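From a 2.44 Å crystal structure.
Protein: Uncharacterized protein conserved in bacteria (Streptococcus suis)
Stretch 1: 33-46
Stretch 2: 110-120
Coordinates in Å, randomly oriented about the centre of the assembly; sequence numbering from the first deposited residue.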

# COMPACT_ATOMS: atom_id res chain seq x y z
N GLN A 33 6.70 17.06 5.76
CA GLN A 33 5.30 17.47 5.73
C GLN A 33 4.56 16.90 4.52
O GLN A 33 3.35 16.70 4.57
N ASP A 34 5.30 16.63 3.45
CA ASP A 34 4.69 16.09 2.23
C ASP A 34 4.02 14.72 2.44
O ASP A 34 3.08 14.37 1.73
N TYR A 35 4.51 13.97 3.42
CA TYR A 35 4.00 12.63 3.69
C TYR A 35 3.33 12.48 5.05
O TYR A 35 2.96 11.37 5.46
N SER A 36 3.18 13.59 5.76
CA SER A 36 2.57 13.60 7.08
C SER A 36 1.21 12.94 7.09
O SER A 36 0.85 12.24 8.05
N TYR A 37 0.43 13.15 6.03
CA TYR A 37 -0.89 12.56 5.95
C TYR A 37 -0.82 11.04 5.71
O TYR A 37 -1.49 10.26 6.40
N GLN A 38 -0.03 10.61 4.73
CA GLN A 38 0.12 9.18 4.44
C GLN A 38 0.72 8.46 5.65
O GLN A 38 0.33 7.34 5.97
N LYS A 39 1.66 9.12 6.33
CA LYS A 39 2.31 8.55 7.50
C LYS A 39 1.28 8.16 8.57
O LYS A 39 1.25 7.01 9.01
N ALA A 40 0.44 9.11 8.96
CA ALA A 40 -0.58 8.85 9.98
C ALA A 40 -1.64 7.92 9.44
O ALA A 40 -2.25 7.15 10.19
N LEU A 41 -1.89 7.99 8.13
CA LEU A 41 -2.89 7.12 7.52
C LEU A 41 -2.38 5.68 7.56
O LEU A 41 -3.08 4.77 8.02
N TRP A 42 -1.15 5.48 7.10
CA TRP A 42 -0.56 4.15 7.12
C TRP A 42 -0.51 3.60 8.55
O TRP A 42 -0.78 2.43 8.79
N GLU A 43 -0.16 4.47 9.50
CA GLU A 43 -0.08 4.10 10.91
C GLU A 43 -1.38 3.45 11.37
O GLU A 43 -1.37 2.48 12.12
N GLU A 44 -2.49 4.02 10.90
CA GLU A 44 -3.81 3.53 11.25
C GLU A 44 -4.13 2.21 10.57
O GLU A 44 -4.65 1.29 11.20
N PHE A 45 -3.84 2.13 9.27
CA PHE A 45 -4.10 0.89 8.54
C PHE A 45 -3.25 -0.22 9.16
O PHE A 45 -3.68 -1.38 9.24
N LEU A 46 -2.04 0.13 9.61
CA LEU A 46 -1.14 -0.85 10.22
C LEU A 46 -1.74 -1.38 11.51
O LEU A 46 -1.89 -2.60 11.70
N LEU A 110 -0.68 9.49 -6.89
CA LEU A 110 -0.34 8.73 -5.69
C LEU A 110 -0.44 9.49 -4.39
O LEU A 110 -0.87 8.93 -3.38
N LYS A 111 -0.03 10.76 -4.39
CA LYS A 111 -0.07 11.56 -3.17
C LYS A 111 -1.41 11.44 -2.48
O LYS A 111 -2.45 11.64 -3.09
N GLN A 112 -1.37 11.12 -1.19
CA GLN A 112 -2.57 10.97 -0.37
C GLN A 112 -2.84 12.26 0.40
O GLN A 112 -1.94 12.81 1.04
N ASP A 113 -4.08 12.74 0.33
CA ASP A 113 -4.49 13.97 1.00
C ASP A 113 -5.94 13.87 1.44
O ASP A 113 -6.71 13.08 0.88
N GLU A 114 -6.32 14.66 2.44
CA GLU A 114 -7.70 14.64 2.91
C GLU A 114 -8.55 14.88 1.67
O GLU A 114 -8.32 15.82 0.91
N GLY A 115 -9.53 14.00 1.46
CA GLY A 115 -10.38 14.11 0.29
C GLY A 115 -9.93 13.08 -0.72
O GLY A 115 -10.64 12.11 -0.98
N LYS A 116 -8.73 13.26 -1.27
CA LYS A 116 -8.17 12.34 -2.26
C LYS A 116 -7.21 11.33 -1.64
O LYS A 116 -5.99 11.45 -1.78
N SER A 117 -7.76 10.34 -0.94
CA SER A 117 -6.95 9.29 -0.31
C SER A 117 -7.76 8.00 -0.31
O SER A 117 -8.96 8.02 -0.56
N ILE A 118 -7.12 6.88 -0.02
CA ILE A 118 -7.83 5.62 0.03
C ILE A 118 -8.36 5.38 1.43
O ILE A 118 -8.64 4.25 1.82
N ALA A 119 -8.50 6.45 2.20
CA ALA A 119 -9.02 6.33 3.56
C ALA A 119 -10.52 6.06 3.47
O ALA A 119 -11.10 5.40 4.32
N SER A 120 -11.14 6.57 2.41
CA SER A 120 -12.57 6.40 2.21
C SER A 120 -12.90 5.25 1.26
O SER A 120 -14.06 5.02 0.94

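The helix carrying Tyr37, Leu41 and Phe45 turns one side toward the irregular stretch 110-120, and these three follow one another at four-residue spacing, so their side chains form a single ridge. Tyr37 covers the most ground. Its chi1 is t (-177°) and its chi2 is -85°, which lays the ring along the extended backbone of 112-114: Glu114 N lies 3.6 Å from Tyr37 CE2, over one face. A flat aromatic ring suits this place because it can rest on peptide groups while its hydroxyl reaches further, to a hydrogen bond between Tyr37 OH and Ser117 OG at 3.2 Å, in which either could be the donor. Within its own stretch Ser117 OG (chi1 p, 75°) accepts from Ala119 N at 3.1 Å, so one small hydroxyl serves both stretches.

One turn on, Leu41 adopts the common t, p pair (-165°, 56°). Leu41 CD1 packs 3.7 Å from Ala119 CB, and Leu41 CD2 lies near both Ala119 and Ser117, 4.1 Å from Ser117 CB. Phe45, chi1 m (-66°), presents its ring edge to Ala119 CA, 3.9 Å from Phe45 CZ, and its CE2 meets CG1 of Ile118 (chi1 p, 59°) at 4.2 Å. Apolar side chains suit these sites, whose partners include the Ala119 methyl and aliphatic Ile118.

Gln112 points toward the helix but folds back, m, m (-58°, -72°), to satisfy its amide within its own stretch: Gln112 NE2 donates to Leu110 O at 2.9 Å, and Ile118 N donates to Gln112 OE1 at 2.9 Å. Its CB packs against the helix, 3.9 Å from Tyr37 CD1, and its OE1 lies 4.1 Å from Leu41 CD2. A water joins the backbones nearby, donating to Asp34 O (3.0 Å from the water O) and Gln112 O (2.9 Å) and accepting from Gln38 N (3.2 Å).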

# COMPACT_ATOMS: atom_id res chain seq x y z
CB GLN A 33 5.20 19.01 5.74
CG GLN A 33 3.78 19.57 5.76
CD GLN A 33 3.24 19.86 4.37
OE1 GLN A 33 2.03 20.03 4.19
NE2 GLN A 33 4.13 19.94 3.39
CB ASP A 34 5.75 15.95 1.13
CG ASP A 34 6.47 17.25 0.85
OD1 ASP A 34 7.22 17.31 -0.14
OD2 ASP A 34 6.29 18.22 1.63
CB TYR A 35 5.16 11.65 3.59
CG TYR A 35 6.05 11.93 2.41
CD1 TYR A 35 5.56 11.83 1.11
CD2 TYR A 35 7.38 12.31 2.58
CE1 TYR A 35 6.36 12.10 0.01
CE2 TYR A 35 8.20 12.59 1.48
CZ TYR A 35 7.68 12.48 0.20
OH TYR A 35 8.45 12.75 -0.90
CB SER A 36 2.46 15.04 7.58
OG SER A 36 1.84 15.87 6.61
CB TYR A 37 -1.71 13.24 4.85
CG TYR A 37 -3.13 12.72 4.76
CD1 TYR A 37 -3.42 11.58 4.01
CD2 TYR A 37 -4.16 13.34 5.44
CE1 TYR A 37 -4.71 11.08 3.94
CE2 TYR A 37 -5.46 12.84 5.38
CZ TYR A 37 -5.72 11.71 4.62
OH TYR A 37 -7.01 11.24 4.52
CB GLN A 38 1.03 8.97 3.22
CG GLN A 38 1.52 7.52 3.04
CD GLN A 38 0.40 6.54 2.73
OE1 GLN A 38 0.61 5.32 2.71
NE2 GLN A 38 -0.79 7.06 2.48
CB LYS A 39 3.30 9.57 8.08
CG LYS A 39 4.06 9.07 9.29
CD LYS A 39 4.92 10.17 9.89
CE LYS A 39 5.57 9.70 11.18
NZ LYS A 39 4.56 9.24 12.18
CB ALA A 40 -1.21 10.16 10.44
CB LEU A 41 -3.15 7.55 6.07
CG LEU A 41 -4.40 6.97 5.44
CD1 LEU A 41 -5.60 7.34 6.31
CD2 LEU A 41 -4.57 7.51 4.02
CB TRP A 42 0.86 4.20 6.54
CG TRP A 42 1.61 2.92 6.77
CD1 TRP A 42 2.80 2.77 7.41
CD2 TRP A 42 1.18 1.60 6.40
NE1 TRP A 42 3.14 1.44 7.47
CE2 TRP A 42 2.16 0.70 6.86
CE3 TRP A 42 0.05 1.10 5.73
CZ2 TRP A 42 2.06 -0.68 6.68
CZ3 TRP A 42 -0.05 -0.28 5.54
CH2 TRP A 42 0.95 -1.15 6.02
CB GLU A 43 0.18 5.34 11.77
CG GLU A 43 1.31 5.22 12.75
CD GLU A 43 2.54 5.97 12.31
OE1 GLU A 43 3.14 5.58 11.29
OE2 GLU A 43 2.91 6.96 12.99
CB GLU A 44 -4.87 4.56 10.87
CG GLU A 44 -4.69 5.88 11.58
CD GLU A 44 -4.71 5.73 13.09
OE1 GLU A 44 -5.80 5.47 13.64
OE2 GLU A 44 -3.64 5.86 13.73
CB PHE A 45 -3.76 1.05 7.05
CG PHE A 45 -4.64 2.03 6.30
CD1 PHE A 45 -6.02 2.07 6.51
CD2 PHE A 45 -4.10 2.89 5.35
CE1 PHE A 45 -6.84 2.95 5.78
CE2 PHE A 45 -4.91 3.77 4.62
CZ PHE A 45 -6.28 3.79 4.84
CB LEU A 46 0.22 -0.23 10.52
CG LEU A 46 1.27 -1.10 11.23
CD1 LEU A 46 1.40 -2.46 10.57
CD2 LEU A 46 2.59 -0.37 11.18
CB LEU A 110 1.06 8.13 -5.84
CG LEU A 110 1.26 7.26 -7.09
CD1 LEU A 110 2.73 7.24 -7.50
CD2 LEU A 110 0.73 5.87 -6.84
CB LYS A 111 0.23 13.03 -3.47
CG LYS A 111 0.25 13.89 -2.22
CD LYS A 111 0.63 15.33 -2.50
CE LYS A 111 0.61 16.13 -1.20
NZ LYS A 111 1.04 17.54 -1.38
CB GLN A 112 -2.38 9.82 0.64
CG GLN A 112 -2.05 8.48 0.01
CD GLN A 112 -3.24 7.86 -0.68
OE1 GLN A 112 -4.27 7.58 -0.05
NE2 GLN A 112 -3.12 7.64 -1.99
CB ASP A 113 -4.35 15.17 0.05
CG ASP A 113 -3.02 15.90 0.22
OD1 ASP A 113 -2.68 16.72 -0.66
OD2 ASP A 113 -2.32 15.67 1.24
CB GLU A 114 -7.93 15.74 3.95
CG GLU A 114 -9.21 15.57 4.80
CD GLU A 114 -10.47 15.97 4.07
OE1 GLU A 114 -10.49 17.06 3.46
OE2 GLU A 114 -11.45 15.19 4.11
CB LYS A 116 -7.44 13.13 -3.36
CG LYS A 116 -6.68 12.27 -4.39
CD LYS A 116 -7.61 11.47 -5.30
CE LYS A 116 -6.85 10.46 -6.17
NZ LYS A 116 -5.85 11.04 -7.13
CB SER A 117 -6.59 9.64 1.13
OG SER A 117 -7.71 9.47 1.97
CB ILE A 118 -6.94 4.42 -0.36
CG1 ILE A 118 -5.73 4.33 0.58
CG2 ILE A 118 -6.50 4.56 -1.83
CD1 ILE A 118 -4.85 3.11 0.33
CB ALA A 119 -8.77 7.63 4.35
CB SER A 120 -13.15 7.70 1.65
OG SER A 120 -12.44 8.11 0.49
O HOH W 1 0.62 12.73 2.43